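Local coordinates for probable flavin reductase (Sinorhizobium meliloti, PDB 3RH7), which binds FMN and probably acts as a flavin reductase that uses NADPH, at residues T228-T233 / L256-A261; V189-G194 / V252-A257. All blocks are in the same frame, centred on the assembly; numbering follows the deposited sequence.

Interaction 1 (T228-T233 / L256-A261); sequences TGLNVT and LASDGA
Leu230 lays its branched end along the backbone of Ser258 to Ala261. CD2 meets Ser258 O at 3.5 Å and Gly260 O at 3.7 Å, and it also reaches the methyl of Ala257. CD1 sits against Ala261 O. Phe267 and Gln192 pack on the same side chain from outside the two segments. An alanine here would remove both methyl branches and probably leave the 258-261 backbone less well held. Beside it, Ser258 uses its hydroxyl oxygen to accept a backbone N-H. Its OG stands in the crowded position between its own N and carbonyl carbon (chi1 58°), and Asn231 N donates to it at 2.8 Å in a nearly straight bond. Ser258 N returns a bond to Asn231 O, so two bonds grip this step. The pair lies at the open end of the antiparallel beta hairpin 232-242/249-257, whose strand 232-242 is outermost in its mixed sheet within this chain. Val232 and Ala257 form a non-hydrogen-bonded pair, with Val232 CA 3.2 Å from Leu256 O. Thr233 and Leu256 follow as a hydrogen-bonded pair: Thr233 N donates to Leu256 O and Leu256 N to Thr233 O, each at 3.0 Å. Their side chains share a sheet face that packs on Gly155 of the second subunit. At the other end, Thr228 closes helix 216-228. Its OG1 accepts from Leu230 N at 3.1 Å in an ST turn and also bonds Leu224 O.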
loop_
_atom_site.group_PDB
_atom_site.type_symbol
_atom_site.label_atom_id
_atom_site.label_comp_id
_atom_site.label_asym_id
_atom_site.label_seq_id
_atom_site.Cartn_x
_atom_site.Cartn_y
_atom_site.Cartn_z
ATOM N N THR A 228 -2.121 27.105 -9.172
ATOM C CA THR A 228 -2.287 26.507 -10.490
ATOM C C THR A 228 -3.664 26.756 -11.114
ATOM O O THR A 228 -3.784 26.801 -12.352
ATOM C CB THR A 228 -2.051 25.002 -10.410
ATOM O OG1 THR A 228 -3.078 24.436 -9.610
ATOM C CG2 THR A 228 -0.674 24.642 -9.838
ATOM N N GLY A 229 -4.688 26.874 -10.277
ATOM C CA GLY A 229 -6.063 27.035 -10.750
ATOM C C GLY A 229 -6.640 25.694 -11.189
ATOM O O GLY A 229 -7.643 25.632 -11.911
ATOM N N LEU A 230 -5.978 24.616 -10.765
ATOM C CA LEU A 230 -6.298 23.242 -11.082
ATOM C C LEU A 230 -6.769 22.532 -9.813
ATOM O O LEU A 230 -6.656 23.088 -8.727
ATOM C CB LEU A 230 -5.016 22.591 -11.630
ATOM C CG LEU A 230 -4.810 22.468 -13.123
ATOM C CD1 LEU A 230 -5.010 23.778 -13.843
ATOM C CD2 LEU A 230 -3.410 22.030 -13.402
ATOM N N ASN A 231 -7.313 21.323 -9.949
ATOM C CA ASN A 231 -7.778 20.523 -8.822
ATOM C C ASN A 231 -6.661 19.622 -8.412
ATOM O O ASN A 231 -6.015 19.030 -9.275
ATOM C CB ASN A 231 -9.039 19.728 -9.166
ATOM C CG ASN A 231 -10.260 20.575 -9.390
ATOM O OD1 ASN A 231 -10.591 21.465 -8.599
ATOM N ND2 ASN A 231 -10.964 20.295 -10.469
ATOM N N VAL A 232 -6.396 19.541 -7.101
ATOM C CA VAL A 232 -5.253 18.800 -6.597
ATOM C C VAL A 232 -5.672 17.753 -5.574
ATOM O O VAL A 232 -6.665 17.939 -4.864
ATOM C CB VAL A 232 -4.212 19.799 -6.026
ATOM C CG1 VAL A 232 -3.132 19.097 -5.198
ATOM C CG2 VAL A 232 -3.567 20.644 -7.144
ATOM N N THR A 233 -4.929 16.624 -5.547
ATOM C CA THR A 233 -5.090 15.565 -4.561
ATOM C C THR A 233 -3.711 15.332 -3.973
ATOM O O THR A 233 -2.773 14.985 -4.700
ATOM C CB THR A 233 -5.747 14.285 -5.117
ATOM O OG1 THR A 233 -7.159 14.488 -5.222
ATOM C CG2 THR A 233 -5.515 13.067 -4.214
ATOM N N LEU A 256 -1.192 15.111 -7.214
ATOM C CA LEU A 256 -1.750 15.011 -8.561
ATOM C C LEU A 256 -2.553 16.215 -8.926
ATOM O O LEU A 256 -3.355 16.685 -8.106
ATOM C CB LEU A 256 -2.662 13.796 -8.717
ATOM C CG LEU A 256 -2.028 12.448 -8.785
ATOM C CD1 LEU A 256 -3.084 11.397 -8.926
ATOM C CD2 LEU A 256 -1.006 12.360 -9.893
ATOM N N ALA A 257 -2.398 16.669 -10.177
ATOM C CA ALA A 257 -3.161 17.792 -10.689
ATOM C C ALA A 257 -4.116 17.338 -11.784
ATOM O O ALA A 257 -3.808 16.406 -12.552
ATOM C CB ALA A 257 -2.237 18.869 -11.212
ATOM N N SER A 258 -5.280 18.016 -11.858
ATOM C CA SER A 258 -6.286 17.758 -12.878
ATOM C C SER A 258 -5.750 18.254 -14.231
ATOM O O SER A 258 -4.682 18.879 -14.279
ATOM C CB SER A 258 -7.599 18.429 -12.495
ATOM O OG SER A 258 -7.427 19.822 -12.326
ATOM N N ASP A 259 -6.441 17.944 -15.332
ATOM C CA ASP A 259 -5.949 18.366 -16.640
ATOM C C ASP A 259 -6.165 19.868 -16.856
ATOM O O ASP A 259 -7.045 20.474 -16.219
ATOM C CB ASP A 259 -6.592 17.544 -17.751
ATOM C CG ASP A 259 -6.186 16.089 -17.746
ATOM O OD1 ASP A 259 -5.055 15.780 -17.275
ATOM O OD2 ASP A 259 -6.970 15.261 -18.242
ATOM N N GLY A 260 -5.299 20.448 -17.690
ATOM C CA GLY A 260 -5.336 21.860 -18.039
ATOM C C GLY A 260 -4.049 22.629 -17.825
ATOM O O GLY A 260 -3.143 22.181 -17.118
ATOM N N ALA A 261 -3.979 23.814 -18.416
ATOM C CA ALA A 261 -2.826 24.687 -18.268
ATOM C C ALA A 261 -2.875 25.408 -16.928
ATOM O O ALA A 261 -3.906 26.018 -16.604
ATOM C CB ALA A 261 -2.778 25.693 -19.402
#

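Interaction 2 (V189-G194 / V252-A257)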
loop_
_atom_site.group_PDB
_atom_site.type_symbol
_atom_site.label_atom_id
_atom_site.label_comp_id
_atom_site.label_asym_id
_atom_site.label_seq_id
_atom_site.Cartn_x
_atom_site.Cartn_y
_atom_site.Cartn_z
ATOM N N VAL A 189 5.580 17.191 -5.234
ATOM C CA VAL A 189 5.948 16.619 -6.537
ATOM C C VAL A 189 4.598 16.412 -7.202
ATOM O O VAL A 189 3.978 15.346 -7.043
ATOM C CB VAL A 189 6.829 15.343 -6.446
ATOM C CG1 VAL A 189 7.054 14.741 -7.822
ATOM C CG2 VAL A 189 8.166 15.652 -5.784
ATOM N N LEU A 190 4.069 17.510 -7.793
ATOM C CA LEU A 190 2.742 17.584 -8.395
ATOM C C LEU A 190 2.794 17.141 -9.848
ATOM O O LEU A 190 3.397 17.827 -10.682
ATOM C CB LEU A 190 2.214 19.024 -8.264
ATOM C CG LEU A 190 0.806 19.321 -8.753
ATOM C CD1 LEU A 190 -0.250 18.746 -7.828
ATOM C CD2 LEU A 190 0.593 20.788 -8.845
ATOM N N GLU A 191 2.159 16.001 -10.146
ATOM C CA GLU A 191 2.167 15.423 -11.479
ATOM C C GLU A 191 0.884 15.692 -12.293
ATOM O O GLU A 191 -0.215 15.591 -11.747
ATOM C CB GLU A 191 2.393 13.913 -11.389
ATOM C CG GLU A 191 3.822 13.523 -11.068
ATOM C CD GLU A 191 4.094 12.034 -10.976
ATOM O OE1 GLU A 191 3.400 11.256 -11.673
ATOM O OE2 GLU A 191 5.035 11.653 -10.240
ATOM N N GLN A 192 1.031 16.023 -13.595
ATOM C CA GLN A 192 -0.105 16.190 -14.479
ATOM C C GLN A 192 -0.231 14.896 -15.249
ATOM O O GLN A 192 -1.028 14.018 -14.827
ATOM C CB GLN A 192 -0.018 17.400 -15.394
ATOM C CG GLN A 192 -1.396 17.716 -15.927
ATOM C CD GLN A 192 -1.544 19.127 -16.372
ATOM O OE1 GLN A 192 -0.760 19.639 -17.198
ATOM N NE2 GLN A 192 -2.613 19.750 -15.898
ATOM N N GLN A 193 0.578 14.720 -16.321
ATOM C CA GLN A 193 0.532 13.413 -16.932
ATOM C C GLN A 193 1.670 12.678 -16.303
ATOM O O GLN A 193 1.515 12.075 -15.205
ATOM C CB GLN A 193 0.556 13.455 -18.445
ATOM C CG GLN A 193 -0.801 13.857 -19.050
ATOM C CD GLN A 193 -1.997 13.150 -18.439
ATOM O OE1 GLN A 193 -2.856 13.796 -17.830
ATOM N NE2 GLN A 193 -2.077 11.818 -18.592
ATOM N N GLY A 194 2.831 12.838 -16.904
ATOM C CA GLY A 194 4.048 12.293 -16.341
ATOM C C GLY A 194 4.929 13.466 -16.087
ATOM O O GLY A 194 6.144 13.294 -15.977
ATOM N N VAL A 252 7.795 17.125 2.009
ATOM C CA VAL A 252 7.461 17.039 0.584
ATOM C C VAL A 252 6.470 15.903 0.382
ATOM O O VAL A 252 6.705 14.772 0.834
ATOM C CB VAL A 252 8.710 16.889 -0.321
ATOM C CG1 VAL A 252 8.331 16.916 -1.804
ATOM C CG2 VAL A 252 9.740 17.968 -0.012
ATOM N N TYR A 253 5.336 16.228 -0.263
ATOM C CA TYR A 253 4.257 15.283 -0.546
ATOM C C TYR A 253 4.244 14.923 -1.993
ATOM O O TYR A 253 4.724 15.693 -2.840
ATOM C CB TYR A 253 2.905 15.907 -0.201
ATOM C CG TYR A 253 2.401 15.643 1.192
ATOM C CD1 TYR A 253 1.721 14.466 1.496
ATOM C CD2 TYR A 253 2.496 16.611 2.184
ATOM C CE1 TYR A 253 1.150 14.257 2.752
ATOM C CE2 TYR A 253 1.954 16.404 3.453
ATOM C CZ TYR A 253 1.266 15.230 3.728
ATOM O OH TYR A 253 0.679 15.022 4.951
ATOM N N HIS A 254 3.684 13.756 -2.294
ATOM C CA HIS A 254 3.483 13.379 -3.666
ATOM C C HIS A 254 2.081 13.881 -3.972
ATOM O O HIS A 254 1.238 13.790 -3.084
ATOM C CB HIS A 254 3.704 11.867 -3.896
ATOM C CG HIS A 254 3.745 11.469 -5.351
ATOM N ND1 HIS A 254 3.705 12.423 -6.395
ATOM C CD2 HIS A 254 3.789 10.238 -5.905
ATOM C CE1 HIS A 254 3.724 11.735 -7.526
ATOM N NE2 HIS A 254 3.768 10.421 -7.293
ATOM N N ALA A 255 1.843 14.530 -5.142
ATOM C CA ALA A 255 0.500 15.038 -5.427
ATOM C C ALA A 255 0.098 14.871 -6.902
ATOM O O ALA A 255 0.927 14.491 -7.722
ATOM C CB ALA A 255 0.398 16.497 -5.008
ATOM N N LEU A 256 -1.192 15.111 -7.214
ATOM C CA LEU A 256 -1.750 15.011 -8.561
ATOM C C LEU A 256 -2.553 16.215 -8.926
ATOM O O LEU A 256 -3.355 16.685 -8.106
ATOM C CB LEU A 256 -2.662 13.796 -8.717
ATOM C CG LEU A 256 -2.028 12.448 -8.785
ATOM C CD1 LEU A 256 -3.084 11.397 -8.926
ATOM C CD2 LEU A 256 -1.006 12.360 -9.893
ATOM N N ALA A 257 -2.398 16.669 -10.177
ATOM C CA ALA A 257 -3.161 17.792 -10.689
ATOM C C ALA A 257 -4.116 17.338 -11.784
ATOM O O ALA A 257 -3.808 16.406 -12.552
ATOM C CB ALA A 257 -2.237 18.869 -11.212
#
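This is a parallel strand pairing at the centre of a mixed four-stranded sheet, in what is probably the Nudix-like part of the chain. Strand 184-191 runs beside strand 249-257, with strands 208-211 and 232-242 at the outside of the sheet within this chain. The axes of strands 189-191 and 252-257 are 26° apart in direction. The ladder starts where Val189 N donates to Tyr253 O, almost along the C=O axis. Ala255 N then donates to Val189 O, Glu191 N to Ala255 O and Ala257 N to Glu191 O. In these three bonds the donor stands above the carbonyl plane.

Leu190 carries the packing on the face it shares with Ala255. Its CG lies anti to the backbone N (chi1 -177°), and CD1 reaches across the strands to Ala255 CB at 3.7 Å. The same CD1 touches the methyl of Ala257, and Phe267 packs on Leu190 and Ala257. On the opposite face, Val189 CG2 meets Val252 CG1 at 4.2 Å, the two side chains crossing obliquely. Ile286 and Phe290 of helix 281-292 cover Val189 there.

Farther along that face, Glu191 extends beyond CG toward the ring of His254. The carboxylate and ring planes are 49° apart, and OE2 comes near CE1. This nearby charge could favour a protonated ring. His254 CG is anti to its backbone N, which turns the edge of the ring toward strand 184-191. Its ND1 donates to Val189 O at 3.0 Å, with that oxygen in the ring plane, so Val189 O accepts two bonds: one from the imidazole and one from Ala255 N.

Interactions 1 and 2 hold the two sides of one strand, 249-257, and share Leu256 and Ala257. Interaction 2 is buried and pairs this strand with its parallel neighbour. Interaction 1 is a surface contact at the end of an antiparallel hairpin. The chemistry follows the place. In 252-257 with 189-194, regular backbone bonds combine with a buried histidine and aliphatic packing. In 228-233 with 256-261, the strands give way to loops, and a serine hydroxyl replaces a backbone acceptor. Gln192 joins the two: its NE2 lies 2.8 Å from both Ser258 O and Gly260 O, probably hydrogen-bonded to each. Both contacts also touch the second subunit.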